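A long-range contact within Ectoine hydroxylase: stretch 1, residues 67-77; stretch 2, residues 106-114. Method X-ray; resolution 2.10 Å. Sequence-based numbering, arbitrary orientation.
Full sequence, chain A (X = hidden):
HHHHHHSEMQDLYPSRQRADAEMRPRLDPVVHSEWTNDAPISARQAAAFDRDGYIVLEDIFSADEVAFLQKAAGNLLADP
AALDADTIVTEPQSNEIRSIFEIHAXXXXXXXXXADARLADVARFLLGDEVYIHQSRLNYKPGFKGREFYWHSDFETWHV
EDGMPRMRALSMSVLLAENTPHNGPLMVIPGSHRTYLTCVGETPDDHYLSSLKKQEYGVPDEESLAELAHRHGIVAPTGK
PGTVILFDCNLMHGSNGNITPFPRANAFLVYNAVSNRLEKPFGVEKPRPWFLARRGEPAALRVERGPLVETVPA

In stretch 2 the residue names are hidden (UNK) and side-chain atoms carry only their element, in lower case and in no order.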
ATOM      1  N   ALA A  67     -10.559   7.000  16.867  1.00 35.56           N
ATOM      2  CA  ALA A  67     -10.662   6.139  18.080  1.00 36.59           C
ATOM      3  C   ALA A  67     -11.457   4.865  17.752  1.00 33.24           C
ATOM      4  O   ALA A  67     -11.102   3.744  18.119  1.00 31.28           O
ATOM      5  CB  ALA A  67     -11.299   6.926  19.243  1.00 36.17           C
ATOM      6  N   PHE A  68     -12.486   5.017  16.943  1.00 33.85           N
ATOM      7  CA  PHE A  68     -13.272   3.878  16.512  1.00 33.23           C
ATOM      8  C   PHE A  68     -12.527   2.904  15.633  1.00 35.77           C
ATOM      9  O   PHE A  68     -12.691   1.686  15.759  1.00 34.87           O
ATOM     10  CB  PHE A  68     -14.449   4.423  15.717  1.00 37.85           C
ATOM     11  CG  PHE A  68     -15.368   3.373  15.141  1.00 43.21           C
ATOM     12  CD1 PHE A  68     -16.163   2.583  15.977  1.00 53.36           C
ATOM     13  CD2 PHE A  68     -15.592   3.301  13.769  1.00 49.68           C
ATOM     14  CE1 PHE A  68     -17.085   1.673  15.451  1.00 51.24           C
ATOM     15  CE2 PHE A  68     -16.533   2.405  13.232  1.00 54.01           C
ATOM     16  CZ  PHE A  68     -17.268   1.587  14.080  1.00 54.48           C
ATOM     17  N   LEU A  69     -11.745   3.415  14.680  1.00 35.00           N
ATOM     18  CA  LEU A  69     -10.881   2.525  13.881  1.00 31.02           C
ATOM     19  C   LEU A  69      -9.844   1.854  14.781  1.00 28.48           C
ATOM     20  O   LEU A  69      -9.532   0.688  14.589  1.00 30.81           O
ATOM     21  CB  LEU A  69     -10.160   3.302  12.768  1.00 32.22           C
ATOM     22  CG  LEU A  69     -11.044   3.958  11.681  1.00 30.30           C
ATOM     23  CD1 LEU A  69     -10.129   4.801  10.799  1.00 30.26           C
ATOM     24  CD2 LEU A  69     -11.752   2.874  10.885  1.00 31.94           C
ATOM     25  N   GLN A  70      -9.257   2.594  15.725  1.00 30.06           N
ATOM     26  CA  GLN A  70      -8.266   1.990  16.653  1.00 31.27           C
ATOM     27  C   GLN A  70      -8.858   0.799  17.467  1.00 36.30           C
ATOM     28  O   GLN A  70      -8.263  -0.264  17.564  1.00 34.62           O
ATOM     29  CB  GLN A  70      -7.687   3.023  17.581  1.00 32.58           C
ATOM     30  CG  GLN A  70      -6.783   4.014  16.860  1.00 33.07           C
ATOM     31  CD  GLN A  70      -6.322   5.127  17.758  1.00 35.42           C
ATOM     32  OE1 GLN A  70      -7.126   5.755  18.424  1.00 39.97           O
ATOM     33  NE2 GLN A  70      -5.042   5.403  17.755  1.00 31.91           N
ATOM     34  N   LYS A  71     -10.049   1.006  18.002  1.00 40.88           N
ATOM     35  CA  LYS A  71     -10.800  -0.021  18.771  1.00 43.61           C
ATOM     36  C   LYS A  71     -11.110  -1.231  17.926  1.00 37.11           C
ATOM     37  O   LYS A  71     -10.759  -2.358  18.327  1.00 34.71           O
ATOM     38  CB  LYS A  71     -12.110   0.573  19.326  1.00 51.45           C
ATOM     39  CG  LYS A  71     -12.865  -0.327  20.326  1.00 66.34           C
ATOM     40  CD  LYS A  71     -14.358  -0.527  19.964  1.00 77.13           C
ATOM     41  CE  LYS A  71     -14.520  -1.250  18.611  1.00 82.57           C
ATOM     42  NZ  LYS A  71     -15.904  -1.621  18.196  1.00 79.15           N
ATOM     43  N   ALA A  72     -11.652  -1.030  16.708  1.00 35.61           N
ATOM     44  CA  ALA A  72     -11.875  -2.139  15.820  1.00 33.54           C
ATOM     45  C   ALA A  72     -10.605  -2.899  15.531  1.00 39.97           C
ATOM     46  O   ALA A  72     -10.606  -4.150  15.587  1.00 39.63           O
ATOM     47  CB  ALA A  72     -12.565  -1.748  14.520  1.00 38.71           C
ATOM     48  N   ALA A  73      -9.509  -2.190  15.216  1.00 35.95           N
ATOM     49  CA  ALA A  73      -8.281  -2.891  14.878  1.00 34.75           C
ATOM     50  C   ALA A  73      -7.796  -3.658  16.113  1.00 36.03           C
ATOM     51  O   ALA A  73      -7.313  -4.761  15.981  1.00 35.51           O
ATOM     52  CB  ALA A  73      -7.161  -1.933  14.412  1.00 31.49           C
ATOM     53  N   GLY A  74      -7.754  -2.983  17.258  1.00 37.46           N
ATOM     54  CA  GLY A  74      -7.332  -3.621  18.544  1.00 41.58           C
ATOM     55  C   GLY A  74      -8.074  -4.930  18.850  1.00 38.76           C
ATOM     56  O   GLY A  74      -7.464  -5.913  19.298  1.00 37.07           O
ATOM     57  N   ASN A  75      -9.374  -4.946  18.559  1.00 40.10           N
ATOM     58  CA  ASN A  75     -10.235  -6.110  18.757  1.00 43.44           C
ATOM     59  C   ASN A  75      -9.921  -7.196  17.789  1.00 46.58           C
ATOM     60  O   ASN A  75      -9.978  -8.380  18.133  1.00 43.83           O
ATOM     61  CB  ASN A  75     -11.710  -5.744  18.582  1.00 49.22           C
ATOM     62  CG  ASN A  75     -12.271  -5.002  19.755  1.00 51.41           C
ATOM     63  OD1 ASN A  75     -11.724  -5.034  20.862  1.00 52.19           O
ATOM     64  ND2 ASN A  75     -13.374  -4.298  19.521  1.00 55.47           N
ATOM     65  N   LEU A  76      -9.591  -6.830  16.549  1.00 45.42           N
ATOM     66  CA  LEU A  76      -9.203  -7.845  15.568  1.00 43.79           C
ATOM     67  C   LEU A  76      -7.886  -8.526  15.955  1.00 45.32           C
ATOM     68  O   LEU A  76      -7.733  -9.735  15.795  1.00 44.85           O
ATOM     69  CB  LEU A  76      -9.111  -7.242  14.169  1.00 46.58           C
ATOM     70  CG  LEU A  76     -10.461  -6.824  13.546  1.00 47.31           C
ATOM     71  CD1 LEU A  76     -10.286  -5.754  12.476  1.00 51.35           C
ATOM     72  CD2 LEU A  76     -11.179  -8.009  12.945  1.00 51.97           C
ATOM     73  N   LEU A  77      -6.929  -7.726  16.428  1.00 37.94           N
ATOM     74  CA  LEU A  77      -5.613  -8.223  16.731  1.00 40.43           C
ATOM     75  C   LEU A  77      -5.666  -9.074  18.018  1.00 46.32           C
ATOM     76  O   LEU A  77      -4.979 -10.084  18.113  1.00 44.08           O
ATOM     77  CB  LEU A  77      -4.603  -7.084  16.903  1.00 38.63           C
ATOM     78  CG  LEU A  77      -4.304  -6.361  15.587  1.00 39.95           C
ATOM     79  CD1 LEU A  77      -3.511  -5.092  15.813  1.00 42.13           C
ATOM     80  CD2 LEU A  77      -3.603  -7.304  14.614  1.00 41.47           C
ATOM     81  N   UNK A 106     -13.335  -9.311   5.862  1.00 40.53           N
ATOM     82  CA  UNK A 106     -13.657  -9.973   7.121  1.00 37.00           C
ATOM     83  C   UNK A 106     -14.171  -9.056   8.196  1.00 37.99           C
ATOM     84  O   UNK A 106     -14.694  -9.525   9.178  1.00 43.95           O
ATOM     85  c   UNK A 106     -12.400 -10.640   7.643  1.00 37.13           C
ATOM     86  c   UNK A 106     -11.805 -11.666   6.690  1.00 32.10           C
ATOM     87  o   UNK A 106      -9.462 -12.025   7.256  1.00 40.07           O
ATOM     88  c   UNK A 106     -10.658 -12.429   7.305  1.00 41.11           C
ATOM     89  n   UNK A 106     -10.982 -13.554   7.881  1.00 39.47           N
ATOM     90  N   UNK A 107     -13.992  -7.735   8.051  1.00 36.93           N
ATOM     91  CA  UNK A 107     -14.319  -6.772   9.092  1.00 34.50           C
ATOM     92  C   UNK A 107     -15.231  -5.693   8.459  1.00 42.70           C
ATOM     93  O   UNK A 107     -14.823  -5.050   7.487  1.00 39.34           O
ATOM     94  c   UNK A 107     -13.052  -6.078   9.614  1.00 35.96           C
ATOM     95  o   UNK A 107     -13.395  -4.955  10.429  1.00 36.97           O
ATOM     96  N   UNK A 108     -16.474  -5.549   8.962  1.00 40.63           N
ATOM     97  CA  UNK A 108     -17.406  -4.558   8.481  1.00 40.04           C
ATOM     98  C   UNK A 108     -16.878  -3.125   8.625  1.00 34.27           C
ATOM     99  O   UNK A 108     -17.156  -2.289   7.779  1.00 34.01           O
ATOM    100  c   UNK A 108     -17.152  -6.611   9.743  1.00 46.91           C
ATOM    101  c   UNK A 108     -18.662  -4.784   9.374  1.00 41.48           C
ATOM    102  c   UNK A 108     -18.636  -6.247   9.676  1.00 46.02           C
ATOM    103  N   UNK A 109     -16.174  -2.826   9.702  1.00 31.61           N
ATOM    104  CA  UNK A 109     -15.552  -1.511   9.864  1.00 32.60           C
ATOM    105  C   UNK A 109     -14.497  -1.243   8.757  1.00 34.40           C
ATOM    106  O   UNK A 109     -14.497  -0.166   8.159  1.00 32.33           O
ATOM    107  c   UNK A 109     -14.073  -0.149  11.394  1.00 39.87           C
ATOM    108  c   UNK A 109     -15.897  -1.548  12.377  1.00 40.81           C
ATOM    109  c   UNK A 109     -14.871  -1.430  11.234  1.00 35.31           C
ATOM    110  N   UNK A 110     -13.601  -2.216   8.522  1.00 30.78           N
ATOM    111  CA  UNK A 110     -12.550  -2.092   7.492  1.00 34.50           C
ATOM    112  C   UNK A 110     -13.103  -2.126   6.086  1.00 34.53           C
ATOM    113  O   UNK A 110     -12.592  -1.406   5.222  1.00 31.12           O
ATOM    114  s   UNK A 110     -10.144  -1.400   9.505  1.00 37.64           S
ATOM    115  c   UNK A 110     -11.438  -3.099   7.661  1.00 31.33           C
ATOM    116  c   UNK A 110     -10.794  -3.032   9.025  1.00 34.25           C
ATOM    117  c   UNK A 110      -9.695  -1.635  11.209  1.00 40.42           C
ATOM    118  N   UNK A 111     -14.204  -2.853   5.863  1.00 35.22           N
ATOM    119  CA  UNK A 111     -14.932  -2.730   4.571  1.00 32.89           C
ATOM    120  C   UNK A 111     -15.452  -1.317   4.367  1.00 31.01           C
ATOM    121  O   UNK A 111     -15.340  -0.732   3.273  1.00 33.11           O
ATOM    122  c   UNK A 111     -16.109  -3.721   4.461  1.00 36.45           C
ATOM    123  N   UNK A 112     -16.033  -0.760   5.425  1.00 35.14           N
ATOM    124  CA  UNK A 112     -16.586   0.570   5.378  1.00 31.75           C
ATOM    125  C   UNK A 112     -15.478   1.638   5.234  1.00 31.25           C
ATOM    126  O   UNK A 112     -15.680   2.625   4.542  1.00 30.47           O
ATOM    127  c   UNK A 112     -18.130   2.170   6.713  1.00 30.89           C
ATOM    128  n   UNK A 112     -17.500   4.982   5.013  1.00 33.52           N
ATOM    129  c   UNK A 112     -17.405   0.838   6.642  1.00 31.20           C
ATOM    130  n   UNK A 112     -19.474   3.907   5.664  1.00 31.52           N
ATOM    131  c   UNK A 112     -18.968   2.537   5.471  1.00 32.45           C
ATOM    132  c   UNK A 112     -18.781   5.024   5.458  1.00 35.57           C
ATOM    133  n   UNK A 112     -19.339   6.203   5.685  1.00 33.39           N
ATOM    134  N   UNK A 113     -14.362   1.474   5.948  1.00 29.76           N
ATOM    135  CA  UNK A 113     -13.183   2.345   5.723  1.00 30.41           C
ATOM    136  C   UNK A 113     -12.770   2.310   4.232  1.00 29.89           C
ATOM    137  O   UNK A 113     -12.654   3.349   3.593  1.00 28.82           O
ATOM    138  c   UNK A 113     -10.868   4.149   6.808  1.00 23.64           C
ATOM    139  c   UNK A 113     -12.038   1.964   6.643  1.00 30.51           C
ATOM    140  c   UNK A 113     -10.713   2.697   6.448  1.00 26.67           C
ATOM    141  c   UNK A 113      -9.670   2.069   7.318  1.00 28.69           C
ATOM    142  N   UNK A 114     -12.657   1.117   3.658  1.00 30.03           N
ATOM    143  CA  UNK A 114     -12.144   0.981   2.346  1.00 27.50           C
ATOM    144  C   UNK A 114     -13.033   1.688   1.368  1.00 31.02           C
ATOM    145  O   UNK A 114     -12.536   2.274   0.371  1.00 27.17           O
ATOM    146  c   UNK A 114     -12.003  -0.480   1.974  1.00 29.53           C
TER

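Position 106 carries three carbons in a row, the third bonded to one oxygen and one nitrogen. A terminal amide on a two-carbon arm makes this Gln106, which makes no contact with stretch 1. At position 107 the side chain is one carbon and one oxygen, and the oxygen lies near a methyl group of Leu76. This is Ser107, with OG 3.8 Å from Leu76 CD1. Its chi1 is t, and it occupies the N-cap position of the helix that follows: OG accepts a weak capping bond from the backbone N of position 110, at 3.3 Å.

Position 108 has three carbons that close a ring onto the backbone nitrogen, which identifies Pro108. Lacking an amide hydrogen, proline is well suited to a first helical turn; here it is exposed and out of reach of stretch 1. At position 109 one carbon bears two others, a fork directly at CB, with methyl groups near Phe68, Leu69 and Ala72. This is Val109. Its CG2 meets Phe68 CZ at 3.8 Å, while CG1 lies 3.8 Å from both Leu69 CD2 and Ala72 CB.

Position 110 is an unbranched chain of two carbons, a sulfur and a final carbon, the last of these reaching the helix of stretch 1. Only methionine has this thioether, so the residue is Met110. Its CA-to-CB bond points sideways, but CE approaches Ala73 CB at 4.1 Å and Leu76 CD1 at 4.3 Å. Position 111 has a single carbon and is Ala111, out of reach of stretch 1.

Position 112 shows three carbons, a nitrogen, and a carbon bearing two more nitrogens. This guanidinium group defines Arg112, whose NH2 is hydrogen-bonded elsewhere in the structure. Four carbons forked at the second mark position 113 as Leu113, and its CD1 packs 4.1 Å from Leu69 CD1. The lone carbon of position 114 gives Ala114, which does not touch stretch 1.

The contact joins two helices whose axes approach to 10.3 Å at 136° between their N-to-C directions. No hydrogen bond crosses between them, and apolar packing dominates the 370 Å² of buried surface. The small side chain of Ala72 lets the backbones come close, with its CA 7.0 Å from Val109 CA. Beside this point Met110 acts as a knob in a hole formed by Leu69, Ala72, Ala73 and Leu76, while Val109 covers the largest share of the stretch 2 surface in the contact.

Stretch 2, residues 106-114: QSPVMARLA
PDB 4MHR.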